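Local coordinates for protein possible prolidase (Bifidobacterium longum NCC2705, PDB 2P9B) that probably hydrolyses carbon-nitrogen bonds other than peptide bonds, as a member of the TIM-barrel amidohydrolase family, at residues A[68-73]-A[402-407]; A[128-133]-A[421-426]; A[203-208]-A[244-249]. All blocks are in the same frame, centred on the assembly; numbering follows the deposited sequence.

Every touching residue of contacts 1 and 2 is buried, whereas contact 3 includes partly exposed ones such as His-246 and Thr-207. Contacts 1 and 2 are neighbours, with centres about 8 Å apart: strands 403-406 and 422-425 pair with each other, and strand 68-78 pairs with both 403-406 and 129-134. Contact 3, about 32 Å from contact 1 and about 27 Å from contact 2 between centres, joins two parallel strands on the far side of the chain's centre. Contact 1 is antiparallel, hydrogen-bonded and otherwise apolar. Contact 2 has no hydrogen bond between its segments and rests on methyl groups. Contact 3 combines parallel backbone bonding with polar side chains, among them a lysine, a histidine and a threonine.

Contact 1. Residues A[68-73]-A[402-407]; sequences IVMPGL and DLLVLN
A chi1 of 65° sets CG of Met-70 (selenomethionine) between its own backbone N and carbonyl carbon, whereas CG of Leu-404 stands anti to its N (chi1 170°). The two side chains run alongside each other in the same sense, with Met-70 CG 4.0 Å from Leu-404 CB. Beyond them the selenium, SE of Met-70, reaches Leu-406 CD1 at 3.8 Å, and CD2 of Leu-404 meets CG of Leu-73, also at 3.8 Å. On the opposite face of the sheet, Val-69 CG2 touches Leu-403 CB at 4.0 Å. The backbones run antiparallel. Ile-68 bonds Leu-406 in both directions, Ile-68 N reaching Leu-406 O at 2.9 Å with an N-H...O angle of 175°, and Met-70 likewise bonds Leu-404 through its N and O. Where strand 68-71 ends, Gly-72 N donates to Asp-402 O (3.0 Å) from well above the carbonyl plane. The Asp-402 carboxylate turns to Arg-158 and to Ala-426 N, while helix 371-385 covers Met-70 and Leu-73. Polar bonding between the segments is thus all main chain and fixes their alignment, while apolar groups pack on the Met-70/Leu-404 face and, more sparsely, on the Val-69 face.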
ATOM      1  N   ILE A  68     -17.183 -14.586  -3.138  1.00 15.18           N
ATOM      2  CA  ILE A  68     -17.289 -13.198  -2.699  1.00 15.11           C
ATOM      3  C   ILE A  68     -16.389 -12.404  -3.638  1.00 15.27           C
ATOM      4  O   ILE A  68     -15.307 -12.872  -3.993  1.00 16.25           O
ATOM      5  CB  ILE A  68     -16.770 -13.004  -1.245  1.00 16.29           C
ATOM      6  CG1 ILE A  68     -17.878 -13.326  -0.237  1.00 18.84           C
ATOM      7  CG2 ILE A  68     -16.283 -11.568  -1.038  1.00 15.97           C
ATOM      8  CD1 ILE A  68     -18.289 -14.768  -0.213  1.00 21.62           C
ATOM      9  N   VAL A  69     -16.838 -11.232  -4.070  1.00 13.29           N
ATOM     10  CA  VAL A  69     -15.998 -10.400  -4.924  1.00 12.74           C
ATOM     11  C   VAL A  69     -15.925  -9.035  -4.265  1.00 13.24           C
ATOM     12  O   VAL A  69     -16.924  -8.523  -3.765  1.00 12.81           O
ATOM     13  CB  VAL A  69     -16.556 -10.250  -6.354  1.00 13.94           C
ATOM     14  CG1 VAL A  69     -17.920  -9.596  -6.319  1.00 17.14           C
ATOM     15  CG2 VAL A  69     -15.584  -9.423  -7.200  1.00 15.21           C
HETATM   16  N   MSE A  70     -14.728  -8.464  -4.253  1.00 12.29           N
HETATM   17  CA  MSE A  70     -14.499  -7.170  -3.637  1.00 12.47           C
HETATM   18  C   MSE A  70     -13.483  -6.415  -4.477  1.00 12.61           C
HETATM   19  O   MSE A  70     -12.927  -6.967  -5.427  1.00 11.07           O
HETATM   20  CB  MSE A  70     -13.976  -7.351  -2.194  1.00 13.34           C
HETATM   21  CG  MSE A  70     -12.583  -8.014  -2.060  1.00 15.40           C
HETATM   22 SE   MSE A  70     -11.826  -8.054  -0.296  1.00 20.97          SE
HETATM   23  CE  MSE A  70     -11.313  -6.224  -0.186  1.00 18.80           C
ATOM     24  N   PRO A  71     -13.251  -5.129  -4.160  1.00 11.28           N
ATOM     25  CA  PRO A  71     -12.268  -4.383  -4.946  1.00 10.58           C
ATOM     26  C   PRO A  71     -10.901  -5.011  -4.690  1.00  9.58           C
ATOM     27  O   PRO A  71     -10.679  -5.598  -3.629  1.00 11.19           O
ATOM     28  CB  PRO A  71     -12.339  -2.973  -4.360  1.00  9.42           C
ATOM     29  CG  PRO A  71     -13.761  -2.879  -3.836  1.00 10.89           C
ATOM     30  CD  PRO A  71     -13.948  -4.244  -3.208  1.00 12.16           C
ATOM     31  N   GLY A  72      -9.988  -4.888  -5.643  1.00  9.49           N
ATOM     32  CA  GLY A  72      -8.667  -5.454  -5.429  1.00 10.01           C
ATOM     33  C   GLY A  72      -7.997  -4.768  -4.253  1.00 10.08           C
ATOM     34  O   GLY A  72      -8.261  -3.591  -3.982  1.00 11.17           O
ATOM     35  N   LEU A  73      -7.143  -5.491  -3.532  1.00  9.42           N
ATOM     36  CA  LEU A  73      -6.444  -4.872  -2.408  1.00  9.82           C
ATOM     37  C   LEU A  73      -5.408  -3.900  -2.955  1.00 10.93           C
ATOM     38  O   LEU A  73      -4.978  -4.017  -4.094  1.00 11.79           O
ATOM     39  CB  LEU A  73      -5.742  -5.929  -1.544  1.00 10.44           C
ATOM     40  CG  LEU A  73      -6.637  -6.890  -0.750  1.00 10.50           C
ATOM     41  CD1 LEU A  73      -5.780  -7.920  -0.026  1.00 11.47           C
ATOM     42  CD2 LEU A  73      -7.471  -6.087   0.255  1.00 12.17           C
ATOM     43  N   ASP A 402     -10.718  -3.936 -11.334  1.00 11.69           N
ATOM     44  CA  ASP A 402      -9.736  -4.531 -10.434  1.00 11.47           C
ATOM     45  C   ASP A 402     -10.573  -5.310  -9.429  1.00 11.80           C
ATOM     46  O   ASP A 402     -11.093  -4.739  -8.459  1.00 13.21           O
ATOM     47  CB  ASP A 402      -8.924  -3.439  -9.723  1.00 10.87           C
ATOM     48  CG  ASP A 402      -7.936  -2.737 -10.656  1.00 11.93           C
ATOM     49  OD1 ASP A 402      -7.223  -3.439 -11.405  1.00 14.84           O
ATOM     50  OD2 ASP A 402      -7.864  -1.488 -10.627  1.00 12.45           O
ATOM     51  N   LEU A 403     -10.720  -6.611  -9.669  1.00 12.33           N
ATOM     52  CA  LEU A 403     -11.552  -7.450  -8.810  1.00 11.38           C
ATOM     53  C   LEU A 403     -10.795  -8.536  -8.079  1.00 12.10           C
ATOM     54  O   LEU A 403      -9.881  -9.150  -8.622  1.00 12.02           O
ATOM     55  CB  LEU A 403     -12.648  -8.125  -9.640  1.00 13.61           C
ATOM     56  CG  LEU A 403     -13.306  -7.342 -10.780  1.00 17.93           C
ATOM     57  CD1 LEU A 403     -14.443  -8.179 -11.376  1.00 17.70           C
ATOM     58  CD2 LEU A 403     -13.834  -6.023 -10.281  1.00 19.30           C
ATOM     59  N   LEU A 404     -11.198  -8.782  -6.841  1.00 10.55           N
ATOM     60  CA  LEU A 404     -10.582  -9.831  -6.051  1.00  9.95           C
ATOM     61  C   LEU A 404     -11.706 -10.786  -5.668  1.00 10.56           C
ATOM     62  O   LEU A 404     -12.638 -10.415  -4.947  1.00 11.53           O
ATOM     63  CB  LEU A 404      -9.917  -9.248  -4.803  1.00 10.00           C
ATOM     64  CG  LEU A 404      -9.428 -10.261  -3.760  1.00 10.94           C
ATOM     65  CD1 LEU A 404      -8.492 -11.278  -4.401  1.00 10.97           C
ATOM     66  CD2 LEU A 404      -8.729  -9.505  -2.629  1.00 11.59           C
ATOM     67  N   VAL A 405     -11.627 -12.006  -6.185  1.00 10.88           N
ATOM     68  CA  VAL A 405     -12.642 -13.021  -5.914  1.00 11.38           C
ATOM     69  C   VAL A 405     -12.152 -13.943  -4.805  1.00 11.86           C
ATOM     70  O   VAL A 405     -11.059 -14.506  -4.890  1.00 12.63           O
ATOM     71  CB  VAL A 405     -12.948 -13.834  -7.185  1.00 10.97           C
ATOM     72  CG1 VAL A 405     -14.120 -14.771  -6.936  1.00 11.33           C
ATOM     73  CG2 VAL A 405     -13.262 -12.880  -8.341  1.00 12.19           C
ATOM     74  N   LEU A 406     -12.975 -14.086  -3.772  1.00 11.90           N
ATOM     75  CA  LEU A 406     -12.649 -14.898  -2.602  1.00 12.02           C
ATOM     76  C   LEU A 406     -13.588 -16.088  -2.410  1.00 12.56           C
ATOM     77  O   LEU A 406     -14.707 -16.097  -2.912  1.00 14.48           O
ATOM     78  CB  LEU A 406     -12.688 -14.018  -1.353  1.00 11.48           C
ATOM     79  CG  LEU A 406     -11.870 -12.726  -1.457  1.00 12.84           C
ATOM     80  CD1 LEU A 406     -12.092 -11.851  -0.219  1.00 13.01           C
ATOM     81  CD2 LEU A 406     -10.401 -13.068  -1.618  1.00 12.10           C
ATOM     82  N   ASN A 407     -13.124 -17.079  -1.654  1.00 14.80           N
ATOM     83  CA  ASN A 407     -13.914 -18.277  -1.393  1.00 16.64           C
ATOM     84  C   ASN A 407     -14.772 -18.146  -0.137  1.00 17.14           C
ATOM     85  O   ASN A 407     -15.628 -18.992   0.130  1.00 18.77           O
ATOM     86  CB  ASN A 407     -12.987 -19.490  -1.278  1.00 18.99           C
ATOM     87  CG  ASN A 407     -12.410 -19.908  -2.617  1.00 21.04           C
ATOM     88  OD1 ASN A 407     -11.232 -20.247  -2.721  1.00 25.64           O
ATOM     89  ND2 ASN A 407     -13.242 -19.898  -3.648  1.00 21.98           N
TER

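Contact 2. Residues A[128-133]-A[421-426]; sequences GVTTIR and ALVIAA
Val-423 packs its two methyls against the Schellman motif that ends helix 113-126, where Gly-128 hands the chain over to strand 129-134 of the TIM-barrel family fold. Strands 129-133 and 422-425 belong to one mixed sheet but are not paired: their axes come no closer than 7.6 Å, and no hydrogen bond joins the two segments. The tight part is small. CG2 of Val-423 lies 3.7 Å from Gly-128 CA, and CG1, anti to the backbone N (chi1 -175°), sits 4.0 Å from the same carbon and 4.1 Å from Thr-130 CG2. The side chains of Thr-130 and Val-423 run alongside in opposite senses. Gly-128 has a phi of 102°, at which a CB would collide with the preceding carbonyl oxygen; these backbone angles alone account for the glycine. Leu-125 of helix 113-126 and Leu-404 also touch Val-423. An alanine in place of Val-423 would probably open a gap between the sheet and the helix end, Gly-128 CA and Thr-130 CG2 losing the valine methyls. Ile-424 starts its side chain away from 128-133, and it packs on Leu-403.

The loose side begins at Ala-425, which meets Thr-130 by a distant methyl pair, CB to CG2 at 4.4 Å. Toward the start of 421-426 the strand leaves segment 128-133 altogether: Ala-421 and Leu-422, both partly exposed, face Val-405 together in a classic beta bulge. At the far end partly exposed Ala-426 gives its N to Asp-402 OD1. The closest approach of the two segments belongs to the tight part and is made by a methyl to a carbonyl oxygen: Thr-130 CG2 rests 3.6 Å from Ile-424 O.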
ATOM      1  N   GLY A 128      -3.676 -10.835  -4.754  1.00 10.34           N
ATOM      2  CA  GLY A 128      -4.887 -10.028  -4.798  1.00 10.31           C
ATOM      3  C   GLY A 128      -4.728  -8.515  -4.719  1.00 10.40           C
ATOM      4  O   GLY A 128      -5.724  -7.797  -4.594  1.00 11.20           O
ATOM      5  N   VAL A 129      -3.492  -8.029  -4.805  1.00  9.09           N
ATOM      6  CA  VAL A 129      -3.193  -6.595  -4.744  1.00  9.59           C
ATOM      7  C   VAL A 129      -3.102  -6.027  -6.163  1.00  9.92           C
ATOM      8  O   VAL A 129      -2.166  -6.330  -6.900  1.00 10.78           O
ATOM      9  CB  VAL A 129      -1.860  -6.360  -4.021  1.00  9.25           C
ATOM     10  CG1 VAL A 129      -1.617  -4.874  -3.844  1.00  9.72           C
ATOM     11  CG2 VAL A 129      -1.881  -7.064  -2.678  1.00 10.73           C
ATOM     12  N   THR A 130      -4.067  -5.188  -6.534  1.00 10.05           N
ATOM     13  CA  THR A 130      -4.119  -4.633  -7.878  1.00  8.38           C
ATOM     14  C   THR A 130      -3.476  -3.263  -8.076  1.00  8.55           C
ATOM     15  O   THR A 130      -3.321  -2.810  -9.209  1.00  9.55           O
ATOM     16  CB  THR A 130      -5.572  -4.605  -8.378  1.00  8.94           C
ATOM     17  OG1 THR A 130      -6.409  -4.014  -7.379  1.00 11.03           O
ATOM     18  CG2 THR A 130      -6.059  -6.019  -8.650  1.00 11.43           C
ATOM     19  N   THR A 131      -3.108  -2.605  -6.983  1.00  7.23           N
ATOM     20  CA  THR A 131      -2.438  -1.319  -7.056  1.00  8.79           C
ATOM     21  C   THR A 131      -1.412  -1.304  -5.935  1.00  8.25           C
ATOM     22  O   THR A 131      -1.706  -1.734  -4.820  1.00  9.12           O
ATOM     23  CB  THR A 131      -3.403  -0.126  -6.844  1.00  9.34           C
ATOM     24  OG1 THR A 131      -4.427  -0.146  -7.845  1.00 11.07           O
ATOM     25  CG2 THR A 131      -2.645   1.199  -6.945  1.00 10.51           C
ATOM     26  N   ILE A 132      -0.211  -0.831  -6.240  1.00  9.04           N
ATOM     27  CA  ILE A 132       0.842  -0.749  -5.243  1.00  8.91           C
ATOM     28  C   ILE A 132       1.618   0.537  -5.431  1.00  9.93           C
ATOM     29  O   ILE A 132       1.597   1.134  -6.510  1.00 10.21           O
ATOM     30  CB  ILE A 132       1.875  -1.924  -5.351  1.00  8.99           C
ATOM     31  CG1 ILE A 132       2.624  -1.865  -6.690  1.00 10.63           C
ATOM     32  CG2 ILE A 132       1.173  -3.253  -5.183  1.00 11.52           C
ATOM     33  CD1 ILE A 132       3.743  -2.905  -6.812  1.00 10.58           C
ATOM     34  N   ARG A 133       2.273   0.976  -4.363  1.00  9.00           N
ATOM     35  CA  ARG A 133       3.142   2.138  -4.431  1.00  8.79           C
ATOM     36  C   ARG A 133       4.461   1.645  -3.875  1.00  9.11           C
ATOM     37  O   ARG A 133       4.493   1.072  -2.791  1.00  9.43           O
ATOM     38  CB  ARG A 133       2.663   3.299  -3.556  1.00  8.49           C
ATOM     39  CG  ARG A 133       3.728   4.409  -3.469  1.00  8.98           C
ATOM     40  CD  ARG A 133       3.278   5.614  -2.660  1.00 10.30           C
ATOM     41  NE  ARG A 133       2.939   5.251  -1.286  1.00 10.86           N
ATOM     42  CZ  ARG A 133       2.786   6.126  -0.298  1.00 10.48           C
ATOM     43  NH1 ARG A 133       2.951   7.422  -0.524  1.00 12.14           N
ATOM     44  NH2 ARG A 133       2.450   5.706   0.918  1.00 11.34           N
ATOM     45  N   ALA A 421      -9.455 -16.665  -4.853  1.00 12.86           N
ATOM     46  CA  ALA A 421      -9.994 -17.633  -5.797  1.00 12.71           C
ATOM     47  C   ALA A 421      -9.566 -17.192  -7.195  1.00 13.57           C
ATOM     48  O   ALA A 421      -9.233 -18.011  -8.055  1.00 14.42           O
ATOM     49  CB  ALA A 421     -11.514 -17.668  -5.702  1.00 14.36           C
ATOM     50  N   LEU A 422      -9.573 -15.880  -7.411  1.00 12.70           N
ATOM     51  CA  LEU A 422      -9.184 -15.312  -8.697  1.00 12.18           C
ATOM     52  C   LEU A 422      -8.931 -13.821  -8.543  1.00 12.64           C
ATOM     53  O   LEU A 422      -9.617 -13.147  -7.778  1.00 13.74           O
ATOM     54  CB  LEU A 422     -10.296 -15.528  -9.734  1.00 12.53           C
ATOM     55  CG  LEU A 422     -10.131 -14.915 -11.131  1.00 13.15           C
ATOM     56  CD1 LEU A 422      -8.955 -15.558 -11.853  1.00 13.53           C
ATOM     57  CD2 LEU A 422     -11.411 -15.125 -11.938  1.00 13.38           C
ATOM     58  N   VAL A 423      -7.940 -13.319  -9.269  1.00 11.58           N
ATOM     59  CA  VAL A 423      -7.611 -11.899  -9.237  1.00 10.52           C
ATOM     60  C   VAL A 423      -7.745 -11.366 -10.659  1.00 11.54           C
ATOM     61  O   VAL A 423      -7.301 -12.005 -11.606  1.00 13.29           O
ATOM     62  CB  VAL A 423      -6.167 -11.660  -8.770  1.00 11.09           C
ATOM     63  CG1 VAL A 423      -5.905 -10.157  -8.634  1.00 10.96           C
ATOM     64  CG2 VAL A 423      -5.935 -12.361  -7.452  1.00 10.34           C
ATOM     65  N   ILE A 424      -8.370 -10.208 -10.803  1.00 10.36           N
ATOM     66  CA  ILE A 424      -8.543  -9.601 -12.113  1.00 11.08           C
ATOM     67  C   ILE A 424      -7.950  -8.206 -12.012  1.00 11.82           C
ATOM     68  O   ILE A 424      -8.315  -7.435 -11.123  1.00 11.35           O
ATOM     69  CB  ILE A 424     -10.042  -9.524 -12.492  1.00 11.73           C
ATOM     70  CG1 ILE A 424     -10.633 -10.935 -12.473  1.00 15.08           C
ATOM     71  CG2 ILE A 424     -10.209  -8.873 -13.864  1.00 12.11           C
ATOM     72  CD1 ILE A 424     -12.107 -11.010 -12.782  1.00 17.57           C
ATOM     73  N   ALA A 425      -7.015  -7.894 -12.907  1.00 10.89           N
ATOM     74  CA  ALA A 425      -6.360  -6.591 -12.903  1.00 11.26           C
ATOM     75  C   ALA A 425      -6.748  -5.813 -14.150  1.00 11.34           C
ATOM     76  O   ALA A 425      -6.445  -6.227 -15.265  1.00 12.89           O
ATOM     77  CB  ALA A 425      -4.844  -6.770 -12.849  1.00 12.13           C
ATOM     78  N   ALA A 426      -7.414  -4.681 -13.955  1.00 11.69           N
ATOM     79  CA  ALA A 426      -7.848  -3.858 -15.078  1.00 12.62           C
ATOM     80  C   ALA A 426      -8.515  -4.708 -16.162  1.00 12.62           C
ATOM     81  O   ALA A 426      -8.250  -4.538 -17.354  1.00 14.18           O
ATOM     82  CB  ALA A 426      -6.666  -3.098 -15.658  1.00 14.22           C
TER

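Contact 3. Residues A[203-208]-A[244-249]; sequences KIAATG and GAHAQS
Strands 203-205 and 244-247 run parallel, inclined by 24°, with Ile-204 N bonded to Gly-244 O (2.8 Å). His-246 N bonds Ile-204 O (2.9 Å) and Ala-206 N bonds His-246 O (3.0 Å). His-246 O also takes a weak bond from Thr-207 N, so one carbonyl holds the turn leaving the first strand. A bend at chi2 (61°) places Lys-203 CD 3.7 Å from Gly-244 O. The chain then runs on to NZ, 3.1 Å from His-246 CB and salt-bridged to Glu-265. Round the His-246 ring, Ala-205 CB lies in plane at the edge, 3.6 Å from CD2, and Thr-207 OG1 stands over one face, 3.7 Å above the plane and offset toward the rim. The same hydroxyl accepts a bond from Gln-248 N (3.1 Å). As in other amidohydrolases, the active site probably lies at the C-terminal ends of such strands; Lys-203 touches residues that could form a metal site, though no metal is seen. Helix 226-238 links the strands in a beta-alpha-beta crossover and covers Ile-204 and Ala-206. Ser-249 OG, at the N-cap, bonds Gly-252 N at the start of helix 250-259, which packs on Ala-245 and Ala-247, while strand 263-264 continues the parallel sheet beside Ala-245.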
ATOM      1  N   LYS A 203       9.669   9.135  -2.069  1.00 11.93           N
ATOM      2  CA  LYS A 203       9.859   8.623  -0.716  1.00 12.98           C
ATOM      3  C   LYS A 203      11.045   9.329  -0.059  1.00 12.58           C
ATOM      4  O   LYS A 203      12.137   9.385  -0.628  1.00 13.90           O
ATOM      5  CB  LYS A 203      10.129   7.116  -0.738  1.00 14.71           C
ATOM      6  CG  LYS A 203      10.523   6.532   0.613  1.00 18.21           C
ATOM      7  CD  LYS A 203       9.422   6.736   1.647  1.00 19.87           C
ATOM      8  CE  LYS A 203       9.673   5.875   2.877  1.00 23.30           C
ATOM      9  NZ  LYS A 203       8.451   5.767   3.716  1.00 24.47           N
ATOM     10  N   ILE A 204      10.809   9.874   1.130  1.00 13.77           N
ATOM     11  CA  ILE A 204      11.842  10.563   1.897  1.00 13.32           C
ATOM     12  C   ILE A 204      12.011   9.830   3.224  1.00 12.77           C
ATOM     13  O   ILE A 204      11.028   9.368   3.806  1.00 15.05           O
ATOM     14  CB  ILE A 204      11.429  12.018   2.251  1.00 13.64           C
ATOM     15  CG1 ILE A 204      11.075  12.806   0.990  1.00 15.91           C
ATOM     16  CG2 ILE A 204      12.563  12.716   2.989  1.00 15.34           C
ATOM     17  CD1 ILE A 204      10.426  14.150   1.292  1.00 18.03           C
ATOM     18  N   ALA A 205      13.248   9.712   3.693  1.00 13.35           N
ATOM     19  CA  ALA A 205      13.511   9.095   4.987  1.00 14.61           C
ATOM     20  C   ALA A 205      13.696  10.286   5.932  1.00 14.82           C
ATOM     21  O   ALA A 205      14.750  10.917   5.944  1.00 16.66           O
ATOM     22  CB  ALA A 205      14.780   8.250   4.931  1.00 15.79           C
ATOM     23  N   ALA A 206      12.660  10.614   6.693  1.00 14.76           N
ATOM     24  CA  ALA A 206      12.729  11.745   7.619  1.00 15.49           C
ATOM     25  C   ALA A 206      13.519  11.384   8.865  1.00 16.76           C
ATOM     26  O   ALA A 206      14.129  12.243   9.501  1.00 17.55           O
ATOM     27  CB  ALA A 206      11.323  12.181   8.016  1.00 16.11           C
ATOM     28  N   THR A 207      13.504  10.099   9.200  1.00 17.26           N
ATOM     29  CA  THR A 207      14.186   9.592  10.381  1.00 19.15           C
ATOM     30  C   THR A 207      14.862   8.262  10.074  1.00 21.25           C
ATOM     31  O   THR A 207      14.837   7.789   8.936  1.00 20.95           O
ATOM     32  CB  THR A 207      13.174   9.335  11.505  1.00 18.78           C
ATOM     33  OG1 THR A 207      12.270   8.306  11.085  1.00 18.24           O
ATOM     34  CG2 THR A 207      12.378  10.591  11.808  1.00 19.41           C
ATOM     35  N   GLY A 208      15.459   7.662  11.104  1.00 22.58           N
ATOM     36  CA  GLY A 208      16.094   6.367  10.952  1.00 23.90           C
ATOM     37  C   GLY A 208      14.995   5.321  10.975  1.00 24.43           C
ATOM     38  O   GLY A 208      13.818   5.676  11.023  1.00 23.31           O
ATOM     39  N   GLY A 244       5.813  10.636   0.304  1.00 10.33           N
ATOM     40  CA  GLY A 244       5.684   9.869   1.523  1.00 10.55           C
ATOM     41  C   GLY A 244       6.965  10.032   2.308  1.00 10.89           C
ATOM     42  O   GLY A 244       8.048  10.162   1.730  1.00 11.79           O
ATOM     43  N   ALA A 245       6.852  10.056   3.629  1.00 10.84           N
ATOM     44  CA  ALA A 245       8.031  10.196   4.462  1.00 11.30           C
ATOM     45  C   ALA A 245       7.979   9.139   5.540  1.00 12.47           C
ATOM     46  O   ALA A 245       6.959   8.950   6.194  1.00 13.78           O
ATOM     47  CB  ALA A 245       8.075  11.580   5.091  1.00 13.49           C
ATOM     48  N   HIS A 246       9.081   8.431   5.697  1.00 14.27           N
ATOM     49  CA  HIS A 246       9.167   7.413   6.715  1.00 16.29           C
ATOM     50  C   HIS A 246       9.648   8.148   7.967  1.00 15.44           C
ATOM     51  O   HIS A 246      10.672   8.828   7.949  1.00 15.36           O
ATOM     52  CB  HIS A 246      10.125   6.319   6.225  1.00 24.53           C
ATOM     53  CG  HIS A 246      11.270   6.036   7.137  1.00 31.64           C
ATOM     54  ND1 HIS A 246      11.117   5.401   8.351  1.00 34.78           N
ATOM     55  CD2 HIS A 246      12.599   6.244   6.983  1.00 35.28           C
ATOM     56  CE1 HIS A 246      12.306   5.225   8.902  1.00 36.57           C
ATOM     57  NE2 HIS A 246      13.222   5.727   8.094  1.00 37.30           N
ATOM     58  N   ALA A 247       8.864   8.057   9.037  1.00 15.02           N
ATOM     59  CA  ALA A 247       9.201   8.724  10.289  1.00 15.70           C
ATOM     60  C   ALA A 247       8.689   7.886  11.450  1.00 16.91           C
ATOM     61  O   ALA A 247       7.527   7.484  11.461  1.00 16.70           O
ATOM     62  CB  ALA A 247       8.572  10.109  10.323  1.00 15.85           C
ATOM     63  N   GLN A 248       9.562   7.616  12.416  1.00 17.03           N
ATOM     64  CA  GLN A 248       9.187   6.822  13.582  1.00 17.06           C
ATOM     65  C   GLN A 248       9.345   7.571  14.908  1.00 17.99           C
ATOM     66  O   GLN A 248       9.579   6.967  15.955  1.00 18.97           O
ATOM     67  CB  GLN A 248       9.978   5.501  13.619  1.00 17.85           C
ATOM     68  CG  GLN A 248      11.442   5.566  13.168  1.00 18.00           C
ATOM     69  CD  GLN A 248      12.345   6.344  14.119  1.00 18.97           C
ATOM     70  OE1 GLN A 248      13.270   5.785  14.721  1.00 19.95           O
ATOM     71  NE2 GLN A 248      12.091   7.635  14.245  1.00 16.66           N
ATOM     72  N   SER A 249       9.199   8.890  14.851  1.00 17.53           N
ATOM     73  CA  SER A 249       9.311   9.726  16.040  1.00 17.86           C
ATOM     74  C   SER A 249       8.430  10.950  15.856  1.00 16.94           C
ATOM     75  O   SER A 249       8.234  11.418  14.739  1.00 15.80           O
ATOM     76  CB  SER A 249      10.756  10.179  16.248  1.00 18.91           C
ATOM     77  OG  SER A 249      11.144  11.114  15.251  1.00 21.25           O
TER